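PDB 3JWG: methyltransferase type 12 from Clostridium thermocellum, which probably transfers a methyl group from S-adenosyl-L-methionine to the 2'-oxygen of the 3'-terminal nucleotide of small RNAs, through the methyltransferase domain contained here. Local coordinates for residues I109-I112 with E113-E117. Residues are numbered along the deposited sequence; the frame is centred on the assembly and turned at random.
With MG (magnesium ion), chain B.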
ATOM      1  N   ILE A 109      -0.427   1.598  -0.800  1.00 16.17           N
ATOM      2  CA  ILE A 109      -0.015   2.944  -0.429  1.00 19.00           C
ATOM      3  C   ILE A 109      -0.314   3.942  -1.548  1.00 19.13           C
ATOM      4  O   ILE A 109       0.054   3.724  -2.695  1.00 19.73           O
ATOM      5  CB  ILE A 109       1.496   2.965  -0.112  1.00 19.58           C
ATOM      6  CG1 ILE A 109       1.818   1.862   0.897  1.00 20.04           C
ATOM      7  CG2 ILE A 109       1.908   4.341   0.414  1.00 22.30           C
ATOM      8  CD1 ILE A 109       3.294   1.665   1.148  1.00 22.02           C
ATOM      9  N   GLU A 110      -0.993   5.030  -1.202  1.00 20.59           N
ATOM     10  CA  GLU A 110      -1.350   6.062  -2.172  1.00 23.47           C
ATOM     11  C   GLU A 110      -2.106   5.489  -3.366  1.00 22.20           C
ATOM     12  O   GLU A 110      -1.760   5.731  -4.527  1.00 23.84           O
ATOM     13  CB  GLU A 110      -0.089   6.797  -2.629  1.00 28.24           C
ATOM     14  CG  GLU A 110       0.700   7.369  -1.458  1.00 35.73           C
ATOM     15  CD  GLU A 110       1.893   8.201  -1.889  1.00 40.37           C
ATOM     16  OE1 GLU A 110       2.684   7.730  -2.737  1.00 42.98           O
ATOM     17  OE2 GLU A 110       2.042   9.325  -1.367  1.00 43.08           O
ATOM     18  N   VAL A 111      -3.153   4.728  -3.065  1.00 18.47           N
ATOM     19  CA  VAL A 111      -3.973   4.115  -4.096  1.00 16.55           C
ATOM     20  C   VAL A 111      -5.455   4.436  -3.965  1.00 16.10           C
ATOM     21  O   VAL A 111      -6.038   5.040  -4.864  1.00 14.62           O
ATOM     22  CB  VAL A 111      -3.851   2.559  -4.092  1.00 18.28           C
ATOM     23  CG1 VAL A 111      -4.859   1.956  -5.061  1.00 17.28           C
ATOM     24  CG2 VAL A 111      -2.444   2.127  -4.482  1.00 17.82           C
ATOM     25  N   ILE A 112      -6.058   4.048  -2.837  1.00 16.06           N
ATOM     26  CA  ILE A 112      -7.497   4.215  -2.659  1.00 14.76           C
ATOM     27  C   ILE A 112      -8.052   5.620  -2.780  1.00 15.84           C
ATOM     28  O   ILE A 112      -9.175   5.788  -3.247  1.00 15.85           O
ATOM     29  CB  ILE A 112      -8.014   3.595  -1.318  1.00 14.99           C
ATOM     30  CG1 ILE A 112      -7.438   4.343  -0.115  1.00 15.87           C
ATOM     31  CG2 ILE A 112      -7.659   2.122  -1.254  1.00 14.89           C
ATOM     32  CD1 ILE A 112      -8.034   3.898   1.202  1.00 18.50           C
ATOM     33  N   GLU A 113      -7.285   6.628  -2.369  1.00 13.93           N
ATOM     34  CA  GLU A 113      -7.781   7.998  -2.461  1.00 15.97           C
ATOM     35  C   GLU A 113      -7.873   8.490  -3.912  1.00 17.43           C
ATOM     36  O   GLU A 113      -8.383   9.576  -4.165  1.00 17.99           O
ATOM     37  CB  GLU A 113      -6.897   8.949  -1.646  1.00 16.53           C
ATOM     38  CG  GLU A 113      -5.464   9.053  -2.141  1.00 18.45           C
ATOM     39  CD  GLU A 113      -4.536   8.028  -1.508  1.00 19.05           C
ATOM     40  OE1 GLU A 113      -5.021   6.991  -1.004  1.00 16.86           O
ATOM     41  OE2 GLU A 113      -3.312   8.264  -1.527  1.00 19.13           O
ATOM     42  N   HIS A 114      -7.390   7.689  -4.861  1.00 17.46           N
ATOM     43  CA  HIS A 114      -7.434   8.064  -6.279  1.00 20.64           C
ATOM     44  C   HIS A 114      -8.489   7.304  -7.082  1.00 19.69           C
ATOM     45  O   HIS A 114      -8.668   7.559  -8.270  1.00 20.07           O
ATOM     46  CB  HIS A 114      -6.074   7.815  -6.939  1.00 19.37           C
ATOM     47  CG  HIS A 114      -4.959   8.609  -6.344  1.00 21.96           C
ATOM     48  ND1 HIS A 114      -4.968   9.987  -6.302  1.00 23.30           N
ATOM     49  CD2 HIS A 114      -3.792   8.222  -5.778  1.00 24.08           C
ATOM     50  CE1 HIS A 114      -3.852  10.413  -5.738  1.00 23.56           C
ATOM     51  NE2 HIS A 114      -3.121   9.363  -5.410  1.00 23.71           N
ATOM     52  N   LEU A 115      -9.187   6.377  -6.438  1.00 20.42           N
ATOM     53  CA  LEU A 115     -10.184   5.563  -7.129  1.00 19.75           C
ATOM     54  C   LEU A 115     -11.616   6.062  -6.979  1.00 20.93           C
ATOM     55  O   LEU A 115     -12.022   6.460  -5.894  1.00 20.57           O
ATOM     56  CB  LEU A 115     -10.109   4.120  -6.616  1.00 18.55           C
ATOM     57  CG  LEU A 115      -8.718   3.474  -6.630  1.00 18.94           C
ATOM     58  CD1 LEU A 115      -8.784   2.070  -6.035  1.00 15.18           C
ATOM     59  CD2 LEU A 115      -8.199   3.420  -8.064  1.00 21.53           C
ATOM     60  N   ASP A 116     -12.381   6.042  -8.070  1.00 21.89           N
ATOM     61  CA  ASP A 116     -13.781   6.454  -7.984  1.00 23.92           C
ATOM     62  C   ASP A 116     -14.545   5.275  -7.389  1.00 24.33           C
ATOM     63  O   ASP A 116     -13.964   4.214  -7.147  1.00 21.53           O
ATOM     64  CB  ASP A 116     -14.354   6.830  -9.363  1.00 27.55           C
ATOM     65  CG  ASP A 116     -14.154   5.746 -10.408  1.00 32.39           C
ATOM     66  OD1 ASP A 116     -14.447   4.567 -10.126  1.00 33.71           O
ATOM     67  OD2 ASP A 116     -13.709   6.083 -11.529  1.00 37.60           O
ATOM     68  N   GLU A 117     -15.840   5.460  -7.155  1.00 24.95           N
ATOM     69  CA  GLU A 117     -16.677   4.423  -6.559  1.00 26.03           C
ATOM     70  C   GLU A 117     -16.570   3.052  -7.224  1.00 25.40           C
ATOM     71  O   GLU A 117     -16.373   2.044  -6.539  1.00 25.11           O
ATOM     72  CB  GLU A 117     -18.137   4.875  -6.551  1.00 29.66           C
ATOM     73  CG  GLU A 117     -19.048   3.987  -5.721  1.00 37.52           C
ATOM     74  CD  GLU A 117     -20.497   4.451  -5.740  1.00 40.82           C
ATOM     75  OE1 GLU A 117     -21.118   4.446  -6.827  1.00 44.55           O
ATOM     76  OE2 GLU A 117     -21.013   4.825  -4.666  1.00 43.66           O
TER
HETATM   77 MG    MG B 220       1.861   2.577  -3.616  1.00 24.24          MG
HETATM   78  O   HOH W   1       0.899   0.473  -2.935  1.00 15.00           O
HETATM   79  O   HOH W   2      -3.945   4.017  -0.458  1.00 21.54           O
HETATM   80  O   HOH W   3     -11.299   7.350  -3.453  1.00 20.96           O
HETATM   81  O   HOH W   4       4.065   1.665  -2.719  1.00 17.75           O
HETATM   82  O   HOH W   5       3.459   4.519  -3.978  1.00 36.50           O
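E113 folds back along the residues that precede it, and its carboxylate lies against E110 CA and reaches V111 N through a water, a compact case of a tight turn whose backbone bonds are backed by a buried carboxylate. CG sits between the backbone N and the carbonyl carbon (chi1 63°) and the chain bends again at chi2, which brings OE2 to 3.0 Å from CA of E110. OE1 is hydrogen-bonded to T140 OG1 and to the water, which in turn accepts from V111 N, 2.8 Å away. Beside it I112 is buried against strand 135-141 and helix 168-182. L115, packed on helix 117-131, touches V111 CG1 with CD1 at 4.0 Å. In this Rossmann-like methyltransferase domain the turn follows strand 105-109, whose last residue, I109, offers its carbonyl O to magnesium at 2.3 Å; G37 O is a further ligand. A short 3-10 turn then leads toward helix 117-131: H114 N donates to V111 O (3.0 Å) and L115 N to I112 O (3.2 Å), both from above the carbonyl plane. The exposed side is looser. There a water donates to both I112 O and L115 O, the H114 ring directs its CD2 edge at E110 O, 3.4 Å away, with E113 CG over one face, and E110 extends outward to a salt bridge with R17.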